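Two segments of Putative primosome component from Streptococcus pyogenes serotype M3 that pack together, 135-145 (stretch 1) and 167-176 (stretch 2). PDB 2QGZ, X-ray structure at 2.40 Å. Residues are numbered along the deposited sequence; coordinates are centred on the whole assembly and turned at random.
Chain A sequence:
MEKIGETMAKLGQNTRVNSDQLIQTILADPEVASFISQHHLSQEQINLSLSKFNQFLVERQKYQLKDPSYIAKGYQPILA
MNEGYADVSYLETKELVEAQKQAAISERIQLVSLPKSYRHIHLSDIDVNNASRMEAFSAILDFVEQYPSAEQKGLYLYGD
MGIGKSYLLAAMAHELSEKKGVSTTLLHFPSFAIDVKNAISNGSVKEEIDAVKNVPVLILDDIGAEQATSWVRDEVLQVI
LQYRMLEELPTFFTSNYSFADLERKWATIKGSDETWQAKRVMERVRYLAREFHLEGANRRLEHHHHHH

Stretch 1, residues 135-145: EAFSAILDFVE
Stretch 2 167-176: YLLAAMAHEL

At the centre of this contact Met-172 lies among three side chains of the other helix. Met-172 SD sits 3.7 Å from Ile-140 CG1 and 3.9 Å from Phe-143 CD2, and Met-172 CG lies 3.8 Å from Val-144 CG2. Methionine suits the place because its unbranched chain, here with chi1 t, chi2 t and chi3 p (69°), can fit between branched and aromatic neighbours, and its polarizable sulfur favours dispersion contacts. Toward Phe-143 (chi1 t, chi2 89°) the approach is a sulfur-aromatic one, with Met-172 SD 4.6 Å from the centroid of the Phe-143 ring and oblique, 39° off the ring normal.

The backbones that carry these groups are both helical throughout, with phi near -65° and psi near -40°, and each continues beyond its stretch at both ends. Regular i to i+4 hydrogen bonds hold each one, such as Val-144 N to Ile-140 O at 3.2 Å and Leu-176 N to Met-172 O at 2.9 Å. The helices run nearly parallel, crossing at -24° with axes 9.9 Å apart at closest approach. The register pairs step by three and four residues in stretch 1 and by four in stretch 2: Phe-137 CA is 7.6 Å from Leu-168 CA, Ile-140 CA 6.2 Å from Met-172 CA, and Val-144 CA 5.8 Å from Leu-176 CA, so the backbones draw together toward their C-terminal ends.

On the N-terminal side, Leu-168 (chi1 t, chi2 -145°, between wells) places Leu-168 CD2 3.8 Å from Ile-140 CG1 and Leu-168 CD1 4.0 Å from Ala-136 CB. The short methyl of Ala-136, pointing toward stretch 2, leaves the reach to the longer Leu-168, while the branched Ile-140 (chi1 -107°, off; chi2 p) has enough carbon surface to touch Leu-168, Leu-169 and Met-172 at once. Phe-137 (chi1 t, chi2 72°) adds a looser contact, Phe-137 CD1 lying 4.5 Å from Leu-168 CD2. Ile-140 CD1 reaches Leu-169 CD1 at 3.9 Å. The CA-to-CB bond of Leu-169 points away, but its end comes nearer (chi1 -101°, chi2 35°).

Toward the C-terminal end, the CA-to-CB bond of Leu-176 points sideways, but the end of the side chain comes nearer the other helix (chi1 m, chi2 t). Leu-176 CD1 meets the edge of the Phe-143 ring, 3.8 Å from Phe-143 CE2, and Leu-176 CD2 lies 3.9 Å from Val-144 CA. Compact, beta-branched Val-144 (chi1 t) suits this close approach of backbones.

At the polar margin, Glu-175 (chi1 t, chi2 p, chi3 25°) lends its aliphatic portion: Glu-175 CG lies 4.0 Å from Val-144 CG1, leaving the carboxylate farther out. No hydrogen bond crosses between the stretches; 475 Å² of buried surface reflects apolar packing.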

ATOM      1  N   GLU A 135      -3.821   2.494 -17.051  1.00 37.91           N
ATOM      2  CA  GLU A 135      -3.311   1.174 -16.701  1.00 39.47           C
ATOM      3  C   GLU A 135      -3.429   0.898 -15.202  1.00 37.74           C
ATOM      4  O   GLU A 135      -3.983  -0.123 -14.803  1.00 37.44           O
ATOM      5  CB  GLU A 135      -1.846   1.042 -17.146  1.00 41.95           C
ATOM      6  CG  GLU A 135      -1.657   0.862 -18.646  1.00 50.04           C
ATOM      7  CD  GLU A 135      -0.187   0.919 -19.078  1.00 56.28           C
ATOM      8  OE1 GLU A 135       0.403   2.025 -19.086  1.00 58.86           O
ATOM      9  OE2 GLU A 135       0.383  -0.147 -19.407  1.00 60.41           O
ATOM     10  N   ALA A 136      -2.922   1.812 -14.376  1.00 36.31           N
ATOM     11  CA  ALA A 136      -2.984   1.643 -12.928  1.00 35.17           C
ATOM     12  C   ALA A 136      -4.429   1.569 -12.423  1.00 33.56           C
ATOM     13  O   ALA A 136      -4.754   0.733 -11.586  1.00 32.19           O
ATOM     14  CB  ALA A 136      -2.237   2.780 -12.225  1.00 33.82           C
ATOM     15  N   PHE A 137      -5.294   2.431 -12.941  1.00 33.68           N
ATOM     16  CA  PHE A 137      -6.697   2.448 -12.530  1.00 32.84           C
ATOM     17  C   PHE A 137      -7.347   1.124 -12.936  1.00 33.71           C
ATOM     18  O   PHE A 137      -8.130   0.535 -12.198  1.00 32.63           O
ATOM     19  CB  PHE A 137      -7.410   3.612 -13.204  1.00 31.37           C
ATOM     20  CG  PHE A 137      -8.775   3.878 -12.664  1.00 32.33           C
ATOM     21  CD1 PHE A 137      -8.938   4.430 -11.398  1.00 30.01           C
ATOM     22  CD2 PHE A 137      -9.903   3.611 -13.433  1.00 31.61           C
ATOM     23  CE1 PHE A 137     -10.200   4.715 -10.909  1.00 31.54           C
ATOM     24  CE2 PHE A 137     -11.177   3.895 -12.947  1.00 33.36           C
ATOM     25  CZ  PHE A 137     -11.326   4.448 -11.686  1.00 31.72           C
ATOM     26  N   SER A 138      -6.997   0.662 -14.123  1.00 34.65           N
ATOM     27  CA  SER A 138      -7.508  -0.592 -14.648  1.00 35.56           C
ATOM     28  C   SER A 138      -7.142  -1.744 -13.693  1.00 35.79           C
ATOM     29  O   SER A 138      -7.982  -2.594 -13.377  1.00 35.68           O
ATOM     30  CB  SER A 138      -6.913  -0.820 -16.046  1.00 37.66           C
ATOM     31  OG  SER A 138      -7.238  -2.093 -16.565  1.00 41.06           O
ATOM     32  N   ALA A 139      -5.894  -1.765 -13.224  1.00 32.75           N
ATOM     33  CA  ALA A 139      -5.449  -2.819 -12.310  1.00 33.22           C
ATOM     34  C   ALA A 139      -6.119  -2.737 -10.932  1.00 32.46           C
ATOM     35  O   ALA A 139      -6.389  -3.757 -10.305  1.00 33.38           O
ATOM     36  CB  ALA A 139      -3.939  -2.764 -12.149  1.00 33.22           C
ATOM     37  N   ILE A 140      -6.369  -1.525 -10.454  1.00 32.65           N
ATOM     38  CA  ILE A 140      -7.022  -1.351  -9.169  1.00 34.01           C
ATOM     39  C   ILE A 140      -8.468  -1.880  -9.238  1.00 33.96           C
ATOM     40  O   ILE A 140      -8.971  -2.448  -8.274  1.00 31.89           O
ATOM     41  CB  ILE A 140      -6.986   0.150  -8.744  1.00 36.06           C
ATOM     42  CG1 ILE A 140      -5.975   0.330  -7.621  1.00 38.23           C
ATOM     43  CG2 ILE A 140      -8.346   0.646  -8.300  1.00 36.23           C
ATOM     44  CD1 ILE A 140      -4.543   0.187  -8.075  1.00 38.78           C
ATOM     45  N   LEU A 141      -9.126  -1.711 -10.384  1.00 33.68           N
ATOM     46  CA  LEU A 141     -10.497  -2.189 -10.534  1.00 36.03           C
ATOM     47  C   LEU A 141     -10.545  -3.710 -10.635  1.00 35.87           C
ATOM     48  O   LEU A 141     -11.489  -4.334 -10.157  1.00 36.10           O
ATOM     49  CB  LEU A 141     -11.166  -1.566 -11.763  1.00 35.88           C
ATOM     50  CG  LEU A 141     -11.347  -0.050 -11.721  1.00 36.66           C
ATOM     51  CD1 LEU A 141     -12.138   0.395 -12.945  1.00 36.95           C
ATOM     52  CD2 LEU A 141     -12.067   0.351 -10.441  1.00 37.29           C
ATOM     53  N   ASP A 142      -9.534  -4.304 -11.261  1.00 36.64           N
ATOM     54  CA  ASP A 142      -9.482  -5.757 -11.375  1.00 37.14           C
ATOM     55  C   ASP A 142      -9.299  -6.364  -9.997  1.00 35.65           C
ATOM     56  O   ASP A 142      -9.896  -7.393  -9.676  1.00 35.82           O
ATOM     57  CB  ASP A 142      -8.316  -6.208 -12.254  1.00 37.59           C
ATOM     58  CG  ASP A 142      -8.535  -5.893 -13.721  1.00 42.78           C
ATOM     59  OD1 ASP A 142      -9.711  -5.942 -14.176  1.00 38.79           O
ATOM     60  OD2 ASP A 142      -7.527  -5.613 -14.416  1.00 42.25           O
ATOM     61  N   PHE A 143      -8.467  -5.723  -9.184  1.00 34.29           N
ATOM     62  CA  PHE A 143      -8.197  -6.218  -7.846  1.00 34.61           C
ATOM     63  C   PHE A 143      -9.466  -6.253  -7.008  1.00 35.67           C
ATOM     64  O   PHE A 143      -9.777  -7.262  -6.384  1.00 37.22           O
ATOM     65  CB  PHE A 143      -7.161  -5.349  -7.135  1.00 32.64           C
ATOM     66  CG  PHE A 143      -6.730  -5.914  -5.813  1.00 32.55           C
ATOM     67  CD1 PHE A 143      -5.662  -6.801  -5.738  1.00 28.05           C
ATOM     68  CD2 PHE A 143      -7.440  -5.611  -4.649  1.00 29.94           C
ATOM     69  CE1 PHE A 143      -5.309  -7.386  -4.522  1.00 29.88           C
ATOM     70  CE2 PHE A 143      -7.098  -6.186  -3.434  1.00 28.30           C
ATOM     71  CZ  PHE A 143      -6.026  -7.080  -3.367  1.00 29.92           C
ATOM     72  N   VAL A 144     -10.190  -5.142  -6.985  1.00 36.34           N
ATOM     73  CA  VAL A 144     -11.426  -5.067  -6.219  1.00 38.33           C
ATOM     74  C   VAL A 144     -12.443  -6.088  -6.733  1.00 40.80           C
ATOM     75  O   VAL A 144     -13.060  -6.812  -5.958  1.00 42.22           O
ATOM     76  CB  VAL A 144     -12.045  -3.657  -6.307  1.00 36.79           C
ATOM     77  CG1 VAL A 144     -13.435  -3.653  -5.694  1.00 37.83           C
ATOM     78  CG2 VAL A 144     -11.160  -2.662  -5.595  1.00 36.18           C
ATOM     79  N   GLU A 145     -12.598  -6.146  -8.046  1.00 41.77           N
ATOM     80  CA  GLU A 145     -13.551  -7.049  -8.673  1.00 45.51           C
ATOM     81  C   GLU A 145     -13.224  -8.531  -8.430  1.00 46.24           C
ATOM     82  O   GLU A 145     -14.120  -9.346  -8.192  1.00 46.20           O
ATOM     83  CB  GLU A 145     -13.594  -6.744 -10.175  1.00 47.58           C
ATOM     84  CG  GLU A 145     -14.834  -7.207 -10.900  1.00 50.57           C
ATOM     85  CD  GLU A 145     -14.825  -6.837 -12.384  1.00 52.22           C
ATOM     86  OE1 GLU A 145     -15.770  -7.234 -13.097  1.00 52.30           O
ATOM     87  OE2 GLU A 145     -13.879  -6.154 -12.840  1.00 49.69           O
ATOM     88  N   TYR A 167      -3.285   8.230  -2.965  1.00 33.24           N
ATOM     89  CA  TYR A 167      -4.719   8.491  -3.092  1.00 35.42           C
ATOM     90  C   TYR A 167      -5.416   7.390  -3.886  1.00 34.24           C
ATOM     91  O   TYR A 167      -6.482   6.902  -3.492  1.00 32.24           O
ATOM     92  CB  TYR A 167      -4.945   9.844  -3.772  1.00 40.08           C
ATOM     93  CG  TYR A 167      -4.931  11.022  -2.820  1.00 45.35           C
ATOM     94  CD1 TYR A 167      -4.089  11.042  -1.711  1.00 49.05           C
ATOM     95  CD2 TYR A 167      -5.740  12.129  -3.045  1.00 48.84           C
ATOM     96  CE1 TYR A 167      -4.054  12.136  -0.849  1.00 51.51           C
ATOM     97  CE2 TYR A 167      -5.710  13.232  -2.192  1.00 52.72           C
ATOM     98  CZ  TYR A 167      -4.866  13.228  -1.097  1.00 53.29           C
ATOM     99  OH  TYR A 167      -4.833  14.323  -0.256  1.00 55.38           O
ATOM    100  N   LEU A 168      -4.802   7.009  -5.005  1.00 33.68           N
ATOM    101  CA  LEU A 168      -5.318   5.957  -5.880  1.00 33.18           C
ATOM    102  C   LEU A 168      -5.537   4.669  -5.067  1.00 32.72           C
ATOM    103  O   LEU A 168      -6.583   4.028  -5.159  1.00 33.44           O
ATOM    104  CB  LEU A 168      -4.310   5.692  -7.001  1.00 31.64           C
ATOM    105  CG  LEU A 168      -4.690   4.964  -8.292  1.00 35.29           C
ATOM    106  CD1 LEU A 168      -3.495   4.137  -8.728  1.00 34.99           C
ATOM    107  CD2 LEU A 168      -5.892   4.062  -8.107  1.00 34.83           C
ATOM    108  N   LEU A 169      -4.533   4.295  -4.283  1.00 32.44           N
ATOM    109  CA  LEU A 169      -4.598   3.101  -3.448  1.00 32.05           C
ATOM    110  C   LEU A 169      -5.628   3.274  -2.333  1.00 32.03           C
ATOM    111  O   LEU A 169      -6.302   2.321  -1.946  1.00 29.36           O
ATOM    112  CB  LEU A 169      -3.208   2.802  -2.874  1.00 31.35           C
ATOM    113  CG  LEU A 169      -2.380   1.702  -3.554  1.00 33.03           C
ATOM    114  CD1 LEU A 169      -2.617   1.692  -5.053  1.00 30.81           C
ATOM    115  CD2 LEU A 169      -0.903   1.899  -3.226  1.00 31.89           C
ATOM    116  N   ALA A 170      -5.758   4.494  -1.823  1.00 32.30           N
ATOM    117  CA  ALA A 170      -6.748   4.758  -0.785  1.00 32.07           C
ATOM    118  C   ALA A 170      -8.151   4.606  -1.387  1.00 33.25           C
ATOM    119  O   ALA A 170      -9.090   4.146  -0.713  1.00 34.06           O
ATOM    120  CB  ALA A 170      -6.567   6.149  -0.229  1.00 32.11           C
ATOM    121  N   ALA A 171      -8.301   4.991  -2.653  1.00 31.68           N
ATOM    122  CA  ALA A 171      -9.597   4.870  -3.311  1.00 32.41           C
ATOM    123  C   ALA A 171      -9.945   3.393  -3.474  1.00 31.20           C
ATOM    124  O   ALA A 171     -11.119   3.001  -3.412  1.00 28.91           O
ATOM    125  CB  ALA A 171      -9.568   5.551  -4.667  1.00 31.90           C
ATOM    126  N   MET A 172      -8.921   2.578  -3.703  1.00 29.03           N
ATOM    127  CA  MET A 172      -9.114   1.137  -3.854  1.00 30.33           C
ATOM    128  C   MET A 172      -9.590   0.584  -2.507  1.00 31.13           C
ATOM    129  O   MET A 172     -10.504  -0.234  -2.460  1.00 34.12           O
ATOM    130  CB  MET A 172      -7.799   0.453  -4.263  1.00 26.25           C
ATOM    131  CG  MET A 172      -7.907  -1.043  -4.501  1.00 25.18           C
ATOM    132  SD  MET A 172      -6.284  -1.863  -4.596  1.00 22.59           S
ATOM    133  CE  MET A 172      -5.745  -1.699  -2.857  1.00 26.50           C
ATOM    134  N   ALA A 173      -8.976   1.042  -1.417  1.00 30.89           N
ATOM    135  CA  ALA A 173      -9.353   0.585  -0.075  1.00 31.74           C
ATOM    136  C   ALA A 173     -10.801   0.963   0.241  1.00 32.05           C
ATOM    137  O   ALA A 173     -11.532   0.201   0.873  1.00 32.21           O
ATOM    138  CB  ALA A 173      -8.417   1.192   0.983  1.00 27.64           C
ATOM    139  N   HIS A 174     -11.208   2.148  -0.198  1.00 32.65           N
ATOM    140  CA  HIS A 174     -12.562   2.617   0.047  1.00 32.97           C
ATOM    141  C   HIS A 174     -13.577   1.788  -0.731  1.00 33.62           C
ATOM    142  O   HIS A 174     -14.666   1.510  -0.235  1.00 32.56           O
ATOM    143  CB  HIS A 174     -12.685   4.086  -0.336  1.00 33.07           C
ATOM    144  CG  HIS A 174     -13.918   4.743   0.195  1.00 36.82           C
ATOM    145  ND1 HIS A 174     -15.165   4.550  -0.363  1.00 37.26           N
ATOM    146  CD2 HIS A 174     -14.098   5.570   1.254  1.00 34.66           C
ATOM    147  CE1 HIS A 174     -16.061   5.232   0.332  1.00 37.88           C
ATOM    148  NE2 HIS A 174     -15.440   5.858   1.317  1.00 36.49           N
ATOM    149  N   GLU A 175     -13.215   1.382  -1.943  1.00 34.98           N
ATOM    150  CA  GLU A 175     -14.104   0.587  -2.777  1.00 38.52           C
ATOM    151  C   GLU A 175     -14.171  -0.857  -2.257  1.00 41.40           C
ATOM    152  O   GLU A 175     -15.213  -1.512  -2.345  1.00 41.18           O
ATOM    153  CB  GLU A 175     -13.608   0.621  -4.219  1.00 39.23           C
ATOM    154  CG  GLU A 175     -14.601   0.157  -5.254  1.00 42.51           C
ATOM    155  CD  GLU A 175     -15.770   1.111  -5.442  1.00 46.23           C
ATOM    156  OE1 GLU A 175     -15.629   2.325  -5.163  1.00 46.78           O
ATOM    157  OE2 GLU A 175     -16.833   0.645  -5.900  1.00 48.13           O
ATOM    158  N   LEU A 176     -13.060  -1.350  -1.713  1.00 43.32           N
ATOM    159  CA  LEU A 176     -13.021  -2.704  -1.157  1.00 46.11           C
ATOM    160  C   LEU A 176     -13.929  -2.782   0.063  1.00 46.68           C
ATOM    161  O   LEU A 176     -14.606  -3.784   0.286  1.00 48.28           O
ATOM    162  CB  LEU A 176     -11.599  -3.092  -0.749  1.00 46.54           C
ATOM    163  CG  LEU A 176     -10.747  -3.755  -1.827  1.00 48.01           C
ATOM    164  CD1 LEU A 176      -9.362  -4.052  -1.277  1.00 49.62           C
ATOM    165  CD2 LEU A 176     -11.423  -5.026  -2.283  1.00 48.61           C
TER